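Long-range contacts in SusD-like protein BACOVA_02651 (Bacteroides ovatus, PDB 5E75), which binds polysaccharide at the cell surface and probably captures xyloglucan before its transport into the periplasm for degradation: residues R47-Y52 with Q59-Q64; V41-G46 with N421-V426; Y439-W444 with I486-E491. One frame throughout, in Å; residues are numbered along the deposited sequence.

Contact 1 of 3, residues R47-Y52 with Q59-Q64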
loop_
_atom_site.group_PDB
_atom_site.type_symbol
_atom_site.label_atom_id
_atom_site.label_comp_id
_atom_site.label_asym_id
_atom_site.label_seq_id
_atom_site.Cartn_x
_atom_site.Cartn_y
_atom_site.Cartn_z
ATOM N N ARG A 47 3.669 -0.243 -10.222
ATOM C CA ARG A 47 3.623 1.051 -10.877
ATOM C C ARG A 47 4.591 2.048 -10.239
ATOM O O ARG A 47 5.039 2.979 -10.898
ATOM C CB ARG A 47 2.198 1.595 -10.867
ATOM C CG ARG A 47 1.961 2.727 -11.864
ATOM C CD ARG A 47 0.506 2.788 -12.182
ATOM N NE ARG A 47 0.119 3.877 -13.068
ATOM C CZ ARG A 47 0.211 3.862 -14.391
ATOM N NH1 ARG A 47 0.752 2.828 -15.019
ATOM N NH2 ARG A 47 -0.248 4.889 -15.085
ATOM N N ALA A 48 4.964 1.821 -8.981
ATOM C CA ALA A 48 5.987 2.615 -8.305
ATOM C C ALA A 48 7.402 2.197 -8.692
ATOM O O ALA A 48 8.362 2.829 -8.273
ATOM C CB ALA A 48 5.844 2.487 -6.792
ATOM N N ASN A 49 7.519 1.128 -9.470
ATOM C CA ASN A 49 8.796 0.472 -9.750
ATOM C C ASN A 49 9.437 -0.136 -8.502
ATOM O O ASN A 49 10.658 -0.181 -8.368
ATOM C CB ASN A 49 9.792 1.392 -10.483
ATOM C CG ASN A 49 10.854 0.614 -11.236
ATOM O OD1 ASN A 49 10.583 -0.462 -11.766
ATOM N ND2 ASN A 49 12.056 1.164 -11.311
ATOM N N ASP A 50 8.624 -0.653 -7.592
ATOM C CA ASP A 50 9.180 -1.448 -6.491
ATOM C C ASP A 50 9.861 -2.677 -7.090
ATOM O O ASP A 50 10.926 -3.100 -6.637
ATOM C CB ASP A 50 8.086 -1.955 -5.540
ATOM C CG ASP A 50 7.565 -0.911 -4.551
ATOM O OD1 ASP A 50 7.890 0.282 -4.604
ATOM O OD2 ASP A 50 6.744 -1.316 -3.697
ATOM N N MET A 51 9.214 -3.269 -8.090
ATOM C CA MET A 51 9.661 -4.530 -8.685
ATOM C C MET A 51 9.157 -4.612 -10.125
ATOM O O MET A 51 8.298 -3.822 -10.555
ATOM C CB MET A 51 9.185 -5.726 -7.834
ATOM C CG MET A 51 7.741 -6.179 -8.073
ATOM S SD MET A 51 6.503 -4.966 -7.644
ATOM C CE MET A 51 5.080 -5.780 -8.278
ATOM N N TYR A 52 9.704 -5.563 -10.870
ATOM C CA TYR A 52 9.395 -5.725 -12.282
ATOM C C TYR A 52 9.494 -7.179 -12.695
ATOM O O TYR A 52 10.341 -7.920 -12.206
ATOM C CB TYR A 52 10.386 -4.897 -13.118
ATOM C CG TYR A 52 10.224 -5.008 -14.624
ATOM C CD1 TYR A 52 9.207 -4.335 -15.286
ATOM C CD2 TYR A 52 11.112 -5.750 -15.386
ATOM C CE1 TYR A 52 9.063 -4.421 -16.658
ATOM C CE2 TYR A 52 10.962 -5.846 -16.764
ATOM C CZ TYR A 52 9.954 -5.172 -17.384
ATOM O OH TYR A 52 9.808 -5.267 -18.758
ATOM N N GLN A 59 3.492 -3.614 -18.136
ATOM C CA GLN A 59 2.909 -2.375 -18.632
ATOM C C GLN A 59 2.601 -1.379 -17.514
ATOM O O GLN A 59 2.572 -0.181 -17.758
ATOM C CB GLN A 59 1.644 -2.633 -19.464
ATOM C CG GLN A 59 0.519 -3.352 -18.734
ATOM C CD GLN A 59 0.615 -4.868 -18.797
ATOM O OE1 GLN A 59 1.660 -5.427 -19.122
ATOM N NE2 GLN A 59 -0.491 -5.538 -18.492
ATOM N N PHE A 60 2.356 -1.869 -16.304
ATOM C CA PHE A 60 2.122 -0.975 -15.183
ATOM C C PHE A 60 3.372 -0.209 -14.788
ATOM O O PHE A 60 3.302 0.947 -14.358
ATOM C CB PHE A 60 1.519 -1.727 -13.987
ATOM C CG PHE A 60 0.068 -1.991 -14.156
ATOM C CD1 PHE A 60 -0.357 -3.056 -14.919
ATOM C CD2 PHE A 60 -0.884 -1.124 -13.620
ATOM C CE1 PHE A 60 -1.697 -3.277 -15.121
ATOM C CE2 PHE A 60 -2.227 -1.345 -13.821
ATOM C CZ PHE A 60 -2.632 -2.413 -14.565
ATOM N N VAL A 61 4.522 -0.847 -14.965
ATOM C CA VAL A 61 5.814 -0.254 -14.654
ATOM C C VAL A 61 6.265 0.708 -15.758
ATOM O O VAL A 61 6.890 1.737 -15.494
ATOM C CB VAL A 61 6.902 -1.333 -14.454
ATOM C CG1 VAL A 61 8.197 -0.697 -13.933
ATOM C CG2 VAL A 61 6.430 -2.416 -13.502
ATOM N N THR A 62 5.975 0.354 -17.007
ATOM C CA THR A 62 6.474 1.120 -18.143
ATOM C C THR A 62 5.463 2.120 -18.713
ATOM O O THR A 62 5.736 2.801 -19.694
ATOM C CB THR A 62 6.957 0.183 -19.260
ATOM O OG1 THR A 62 5.837 -0.546 -19.779
ATOM C CG2 THR A 62 7.990 -0.795 -18.723
ATOM N N PHE A 63 4.305 2.232 -18.069
ATOM C CA PHE A 63 3.260 3.179 -18.469
ATOM C C PHE A 63 2.678 2.882 -19.850
ATOM O O PHE A 63 2.550 3.770 -20.699
ATOM C CB PHE A 63 3.731 4.636 -18.347
ATOM C CG PHE A 63 3.962 5.069 -16.931
ATOM C CD1 PHE A 63 2.921 5.580 -16.174
ATOM C CD2 PHE A 63 5.204 4.940 -16.348
ATOM C CE1 PHE A 63 3.115 5.958 -14.865
ATOM C CE2 PHE A 63 5.427 5.332 -15.038
ATOM C CZ PHE A 63 4.374 5.833 -14.286
ATOM N N GLN A 64 2.308 1.625 -20.055
ATOM C CA GLN A 64 1.682 1.206 -21.300
ATOM C C GLN A 64 0.397 0.406 -21.060
ATOM O O GLN A 64 0.032 -0.462 -21.841
ATOM C CB GLN A 64 2.678 0.405 -22.129
ATOM C CG GLN A 64 3.922 1.204 -22.498
ATOM C CD GLN A 64 4.989 0.355 -23.138
ATOM O OE1 GLN A 64 5.860 -0.178 -22.460
ATOM N NE2 GLN A 64 4.923 0.220 -24.458
#

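Contact 2 of 3, residues V41-G46 with N421-V426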
loop_
_atom_site.group_PDB
_atom_site.type_symbol
_atom_site.label_atom_id
_atom_site.label_comp_id
_atom_site.label_asym_id
_atom_site.label_seq_id
_atom_site.Cartn_x
_atom_site.Cartn_y
_atom_site.Cartn_z
ATOM N N VAL A 41 -0.931 -5.796 -6.477
ATOM C CA VAL A 41 0.508 -5.922 -6.735
ATOM C C VAL A 41 0.994 -4.981 -7.858
ATOM O O VAL A 41 1.872 -4.161 -7.622
ATOM C CB VAL A 41 0.878 -7.399 -6.996
ATOM C CG1 VAL A 41 2.344 -7.564 -7.400
ATOM C CG2 VAL A 41 0.567 -8.248 -5.767
ATOM N N PRO A 42 0.414 -5.079 -9.069
ATOM C CA PRO A 42 0.899 -4.175 -10.123
ATOM C C PRO A 42 0.524 -2.717 -9.890
ATOM O O PRO A 42 1.292 -1.845 -10.269
ATOM C CB PRO A 42 0.223 -4.714 -11.391
ATOM C CG PRO A 42 -0.965 -5.492 -10.883
ATOM C CD PRO A 42 -0.485 -6.114 -9.615
ATOM N N ILE A 43 -0.613 -2.428 -9.276
ATOM C CA ILE A 43 -1.002 -1.036 -9.095
ATOM C C ILE A 43 -0.240 -0.386 -7.940
ATOM O O ILE A 43 0.335 0.693 -8.097
ATOM C CB ILE A 43 -2.521 -0.894 -8.891
ATOM C CG1 ILE A 43 -3.264 -1.351 -10.157
ATOM C CG2 ILE A 43 -2.867 0.547 -8.575
ATOM C CD1 ILE A 43 -4.792 -1.340 -10.015
ATOM N N GLY A 44 -0.204 -1.025 -6.781
ATOM C CA GLY A 44 0.387 -0.389 -5.613
ATOM C C GLY A 44 1.911 -0.393 -5.592
ATOM O O GLY A 44 2.543 0.581 -5.154
ATOM N N SER A 45 2.505 -1.503 -6.045
ATOM C CA SER A 45 3.960 -1.692 -6.021
ATOM C C SER A 45 4.616 -1.645 -7.404
ATOM O O SER A 45 5.625 -0.965 -7.591
ATOM C CB SER A 45 4.343 -2.992 -5.301
ATOM O OG SER A 45 4.378 -2.801 -3.900
ATOM N N GLY A 46 4.053 -2.365 -8.369
ATOM C CA GLY A 46 4.643 -2.389 -9.699
ATOM C C GLY A 46 4.750 -1.001 -10.305
ATOM O O GLY A 46 5.784 -0.594 -10.827
ATOM N N ASN A 421 3.589 2.483 -2.367
ATOM C CA ASN A 421 4.452 3.519 -2.903
ATOM C C ASN A 421 3.850 4.237 -4.097
ATOM O O ASN A 421 4.056 5.432 -4.239
ATOM C CB ASN A 421 5.847 2.974 -3.241
ATOM C CG ASN A 421 6.707 2.721 -2.015
ATOM O OD1 ASN A 421 6.511 3.323 -0.953
ATOM N ND2 ASN A 421 7.676 1.841 -2.168
ATOM N N TRP A 422 3.098 3.551 -4.952
ATOM C CA TRP A 422 2.566 4.235 -6.130
ATOM C C TRP A 422 1.595 5.343 -5.732
ATOM O O TRP A 422 1.595 6.424 -6.312
ATOM C CB TRP A 422 1.897 3.289 -7.124
ATOM C CG TRP A 422 1.273 4.074 -8.259
ATOM C CD1 TRP A 422 -0.044 4.099 -8.620
ATOM C CD2 TRP A 422 1.952 4.969 -9.156
ATOM N NE1 TRP A 422 -0.234 4.955 -9.689
ATOM C CE2 TRP A 422 0.981 5.498 -10.031
ATOM C CE3 TRP A 422 3.282 5.377 -9.300
ATOM C CZ2 TRP A 422 1.304 6.419 -11.019
ATOM C CZ3 TRP A 422 3.596 6.288 -10.274
ATOM C CH2 TRP A 422 2.619 6.786 -11.138
ATOM N N TYR A 423 0.739 5.063 -4.753
ATOM C CA TYR A 423 -0.250 6.052 -4.334
ATOM C C TYR A 423 0.431 7.309 -3.819
ATOM O O TYR A 423 -0.035 8.422 -4.078
ATOM C CB TYR A 423 -1.186 5.455 -3.269
ATOM C CG TYR A 423 -1.943 4.230 -3.750
ATOM C CD1 TYR A 423 -2.992 4.381 -4.627
ATOM C CD2 TYR A 423 -1.659 2.946 -3.283
ATOM C CE1 TYR A 423 -3.721 3.296 -5.066
ATOM C CE2 TYR A 423 -2.353 1.841 -3.760
ATOM C CZ TYR A 423 -3.389 2.041 -4.642
ATOM O OH TYR A 423 -4.173 1.013 -5.132
ATOM N N ASP A 424 1.532 7.142 -3.094
ATOM C CA ASP A 424 2.306 8.280 -2.620
ATOM C C ASP A 424 2.924 9.047 -3.795
ATOM O O ASP A 424 2.974 10.274 -3.769
ATOM C CB ASP A 424 3.414 7.840 -1.674
ATOM C CG ASP A 424 2.902 7.274 -0.393
ATOM O OD1 ASP A 424 1.741 7.526 -0.059
ATOM O OD2 ASP A 424 3.711 6.606 0.288
ATOM N N MET A 425 3.392 8.339 -4.817
ATOM C CA MET A 425 3.967 8.991 -5.989
ATOM C C MET A 425 2.919 9.802 -6.759
ATOM O O MET A 425 3.246 10.869 -7.279
ATOM C CB MET A 425 4.661 7.987 -6.905
ATOM C CG MET A 425 5.947 7.478 -6.329
ATOM S SD MET A 425 6.667 6.187 -7.332
ATOM C CE MET A 425 8.186 5.880 -6.418
ATOM N N VAL A 426 1.676 9.325 -6.836
ATOM C CA VAL A 426 0.623 10.108 -7.485
ATOM C C VAL A 426 0.349 11.392 -6.701
ATOM O O VAL A 426 0.201 12.471 -7.296
ATOM C CB VAL A 426 -0.673 9.284 -7.680
ATOM C CG1 VAL A 426 -1.772 10.144 -8.261
ATOM C CG2 VAL A 426 -0.386 8.084 -8.584
#

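Contact 3 of 3, residues Y439-W444 with I486-E491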
loop_
_atom_site.group_PDB
_atom_site.type_symbol
_atom_site.label_atom_id
_atom_site.label_comp_id
_atom_site.label_asym_id
_atom_site.label_seq_id
_atom_site.Cartn_x
_atom_site.Cartn_y
_atom_site.Cartn_z
ATOM N N TYR A 439 11.468 12.524 -12.223
ATOM C CA TYR A 439 11.770 11.391 -11.351
ATOM C C TYR A 439 11.379 10.070 -12.045
ATOM O O TYR A 439 12.183 9.153 -12.158
ATOM C CB TYR A 439 11.023 11.557 -10.017
ATOM C CG TYR A 439 11.392 10.554 -8.936
ATOM C CD1 TYR A 439 10.943 9.236 -8.994
ATOM C CD2 TYR A 439 12.166 10.933 -7.850
ATOM C CE1 TYR A 439 11.288 8.318 -8.021
ATOM C CE2 TYR A 439 12.501 10.021 -6.861
ATOM C CZ TYR A 439 12.056 8.720 -6.954
ATOM O OH TYR A 439 12.379 7.810 -5.985
ATOM N N PHE A 440 10.142 9.965 -12.525
ATOM C CA PHE A 440 9.676 8.705 -13.123
ATOM C C PHE A 440 10.512 8.311 -14.345
ATOM O O PHE A 440 10.805 7.132 -14.544
ATOM C CB PHE A 440 8.198 8.794 -13.529
ATOM C CG PHE A 440 7.252 9.114 -12.407
ATOM C CD1 PHE A 440 7.484 8.702 -11.110
ATOM C CD2 PHE A 440 6.118 9.845 -12.672
ATOM C CE1 PHE A 440 6.590 9.026 -10.097
ATOM C CE2 PHE A 440 5.229 10.164 -11.674
ATOM C CZ PHE A 440 5.472 9.774 -10.391
ATOM N N ASN A 441 10.884 9.300 -15.152
ATOM C CA ASN A 441 11.697 9.062 -16.337
ATOM C C ASN A 441 13.142 8.735 -16.025
ATOM O O ASN A 441 13.874 8.314 -16.916
ATOM C CB ASN A 441 11.625 10.273 -17.269
ATOM C CG ASN A 441 10.330 10.313 -18.064
ATOM O OD1 ASN A 441 9.997 9.363 -18.755
ATOM N ND2 ASN A 441 9.582 11.399 -17.935
ATOM N N ASN A 442 13.551 8.922 -14.785
ATOM C CA ASN A 442 14.897 8.583 -14.360
ATOM C C ASN A 442 14.982 7.353 -13.482
ATOM O O ASN A 442 16.018 7.091 -12.887
ATOM C CB ASN A 442 15.551 9.796 -13.695
ATOM C CG ASN A 442 16.126 10.759 -14.718
ATOM O OD1 ASN A 442 17.198 10.514 -15.270
ATOM N ND2 ASN A 442 15.395 11.819 -15.021
ATOM N N GLN A 443 13.916 6.555 -13.468
ATOM C CA GLN A 443 13.877 5.326 -12.676
ATOM C C GLN A 443 14.342 4.098 -13.462
ATOM O O GLN A 443 14.373 3.004 -12.935
ATOM C CB GLN A 443 12.468 5.090 -12.131
ATOM C CG GLN A 443 12.110 5.970 -10.956
ATOM C CD GLN A 443 10.725 5.661 -10.435
ATOM O OE1 GLN A 443 9.727 6.151 -10.957
ATOM N NE2 GLN A 443 10.652 4.823 -9.413
ATOM N N TRP A 444 14.678 4.287 -14.731
ATOM C CA TRP A 444 15.128 3.180 -15.592
ATOM C C TRP A 444 14.091 2.060 -15.606
ATOM O O TRP A 444 14.419 0.878 -15.500
ATOM C CB TRP A 444 16.491 2.630 -15.147
ATOM C CG TRP A 444 17.655 3.571 -15.353
ATOM C CD1 TRP A 444 17.790 4.831 -14.855
ATOM C CD2 TRP A 444 18.855 3.298 -16.091
ATOM N NE1 TRP A 444 19.003 5.363 -15.237
ATOM C CE2 TRP A 444 19.667 4.443 -15.999
ATOM C CE3 TRP A 444 19.315 2.199 -16.822
ATOM C CZ2 TRP A 444 20.920 4.518 -16.610
ATOM C CZ3 TRP A 444 20.564 2.281 -17.430
ATOM C CH2 TRP A 444 21.343 3.431 -17.320
ATOM N N ILE A 486 9.070 4.499 -22.908
ATOM C CA ILE A 486 8.099 5.555 -23.123
ATOM C C ILE A 486 8.566 6.793 -22.370
ATOM O O ILE A 486 9.043 6.673 -21.245
ATOM C CB ILE A 486 6.700 5.077 -22.621
ATOM C CG1 ILE A 486 5.939 4.429 -23.777
ATOM C CG2 ILE A 486 5.865 6.205 -22.022
ATOM C CD1 ILE A 486 6.609 3.192 -24.315
ATOM N N ASN A 487 8.458 7.968 -22.998
ATOM C CA ASN A 487 8.610 9.234 -22.286
ATOM C C ASN A 487 7.348 9.464 -21.452
ATOM O O ASN A 487 6.252 9.660 -21.982
ATOM C CB ASN A 487 8.832 10.396 -23.266
ATOM C CG ASN A 487 8.818 11.738 -22.591
ATOM O OD1 ASN A 487 9.525 11.957 -21.622
ATOM N ND2 ASN A 487 8.002 12.650 -23.103
ATOM N N ILE A 488 7.502 9.402 -20.140
ATOM C CA ILE A 488 6.360 9.450 -19.231
ATOM C C ILE A 488 5.932 10.897 -19.096
ATOM O O ILE A 488 6.738 11.770 -18.747
ATOM C CB ILE A 488 6.735 8.848 -17.865
ATOM C CG1 ILE A 488 7.236 7.413 -18.062
ATOM C CG2 ILE A 488 5.532 8.857 -16.927
ATOM C CD1 ILE A 488 8.052 6.868 -16.903
ATOM N N GLU A 489 4.655 11.134 -19.375
ATOM C CA GLU A 489 4.069 12.465 -19.367
ATOM C C GLU A 489 2.881 12.544 -18.415
ATOM O O GLU A 489 2.428 11.525 -17.895
ATOM C CB GLU A 489 3.619 12.818 -20.782
ATOM C CG GLU A 489 4.770 12.946 -21.776
ATOM C CD GLU A 489 4.282 13.325 -23.153
ATOM O OE1 GLU A 489 3.483 12.561 -23.714
ATOM O OE2 GLU A 489 4.685 14.398 -23.663
ATOM N N ALA A 490 2.360 13.748 -18.213
ATOM C CA ALA A 490 1.256 13.947 -17.283
ATOM C C ALA A 490 0.067 13.042 -17.601
ATOM O O ALA A 490 -0.545 12.470 -16.691
ATOM C CB ALA A 490 0.821 15.404 -17.292
ATOM N N GLU A 491 -0.257 12.894 -18.884
ATOM C CA GLU A 491 -1.412 12.105 -19.293
ATOM C C GLU A 491 -1.266 10.616 -18.965
ATOM O O GLU A 491 -2.256 9.889 -18.936
ATOM C CB GLU A 491 -1.679 12.257 -20.801
ATOM C CG GLU A 491 -2.143 13.643 -21.262
ATOM C CD GLU A 491 -1.094 14.751 -21.106
ATOM O OE1 GLU A 491 0.141 14.500 -21.233
ATOM O OE2 GLU A 491 -1.526 15.899 -20.852
HETATM O O HOH W 1 11.243 7.248 -19.851
#

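Contact 1 of 3, residues R47-Y52 with Q59-Q64
Arg47 runs alongside the end of helix 58-62 and makes the largest share of this buried contact. Its CG is anti to the backbone N (chi1 -163°) and the chain stays extended as far as NE, so the aliphatic part passes the carbonyl of Phe60, with Arg47 CG 3.3 Å from Phe60 O, and CD comes to the edge of the Phe60 ring. At the tip, NH1 reaches the same oxygen in a weak, bent hydrogen bond (Arg47 NH1 to Phe60 O 3.2 Å, 133° at the hydrogen), whereas NH2 is bonded to the carbonyl of Ile493. Phe63, which follows helix 58-62 with positive phi, covers one guanidinium face: its CE1 lies 3.5 Å above that plane, toward the rim, with ring and guanidinium inclined by 54°. Packing is also close at Val61, where CG1 lies 3.2 Å from OD1 of Asn49, whose amide nitrogen is held by Asp287. Val61 CG2 meets the Tyr52 ring edge-on, in its plane, 3.8 Å from CD1. Asn49 itself closes the preceding helix in a Schellman motif. The other side is looser: Thr62 CG2 approaches Tyr52 CE1 only to 4.3 Å, while Gln59 and Gln64 are partly exposed to solvent. An alanine at Arg47 would remove the guanidinium and both its carbonyl bonds, and would probably loosen the chain around Phe63 and Ile493. The two carbonyl oxygens beside this buried cation, both in the last turns of short helices, are likely to stabilise its positive charge.

Contact 2 of 3, residues V41-G46 with N421-V426
Trp422 has CG anti to its backbone N (chi1 175°), while Tyr423 holds CG anti to its carbonyl carbon, so the two rings leave the start of helix 421-431 in different directions, with Trp422 CB beside Ile43 O and the Tyr423 ring beside Gly44. The Trp422 N-H points into Gly44 O: Trp422 N to Gly44 O is 3.0 Å and nearly straight at 161°, with the donor in the carbonyl plane. One helix thus offers a carbonyl from its last turn to an amide of the first turn of the other, a pairing of opposite helix ends that is probably favourable electrostatically. The axes of segments 41-46 and 421-426 lie 64° apart in direction and approach to 7.5 Å, a close passage at a glycine: Gly44 CA lies 4.0 Å from CE2 of the Tyr423 ring. In this mainly helical protein of the SusD family, the crossing joins the N-terminal part of the chain to the C-terminal part close to the centre of the molecule. Helix 40-46 widens here into a pi-type turn, in which Val41 O accepts from both Ser45 N and Gly46 N. Ile43 O is buried without a polar partner, and Trp422 CB sits 3.2 Å from this Ile43 O. Ile43 CG2, anti to the backbone N, touches the tip of the tyrosine, 3.7 Å from Tyr423 OH. That hydroxyl is hydrogen-bonded to Tyr35, and the Tyr423 ring also meets Tyr123. Beside the glycine, Asn421 directs ND2 to Asp50, the carboxylate that also engages Ser45 OG.

Contact 3 of 3, residues Y439-W444 with I486-E491
From its CB, Asn441 leaves the end of helix 433-441 with CG anti to the carbonyl carbon (chi1 -78°), which carries the amide to the backbone of Ile488. CG itself stands 3.6 Å from Ile488 N. At the tip the two polar atoms divide the work: OD1 takes the N-H of Ile488 on a lone pair, with Ile488 N to Asn441 OD1 at 2.9 Å and 168°, and ND2 donates to the carbonyl of the same residue, Asn441 ND2 to Ile488 O being 3.0 Å. This second bond lies close to the amide plane and also meets a lone pair. Pairing with both backbone groups of one residue fixes which way round the amide sits. OD1 has a second donor as well, a water 2.7 Å away that also donates to Ile486 O. Beside the amide oxygen, Ile488 CB is 3.4 Å from Asn441 OD1, and the isoleucine side chain continues inward until Ile488 CD1 lies 3.9 Å from Phe440 CB. The otherwise irregular chain 486-489 is thereby tied to the C-terminal end of helix 433-441, with the Phe440 ring meeting that of Trp422 in helix 421-431 at an inclination and Ile488 packed against Ile493 of helix 490-493.

Overall arrangement
The three contacts form a compact cluster: the centres of contacts 1 and 2 are 9 Å apart, those of 1 and 3 11 Å, and those of 2 and 3 14 Å. Contact 2 lies nearest the centre of the chain. Along the sequence, contact 1 is nested inside the long loop closed by contact 2, and contact 3 follows. Helix 40-46 runs straight on into the 47-52 segment, just as helix 421-431 is followed by helix 433-441. Cross-links complete the cluster, with Ala48 O meeting Gln443 NE2 and Phe63 packing on Ile488. Early and late parts of the SusD-like chain are thus packed together, from near the centre of the molecule out to its partly exposed side.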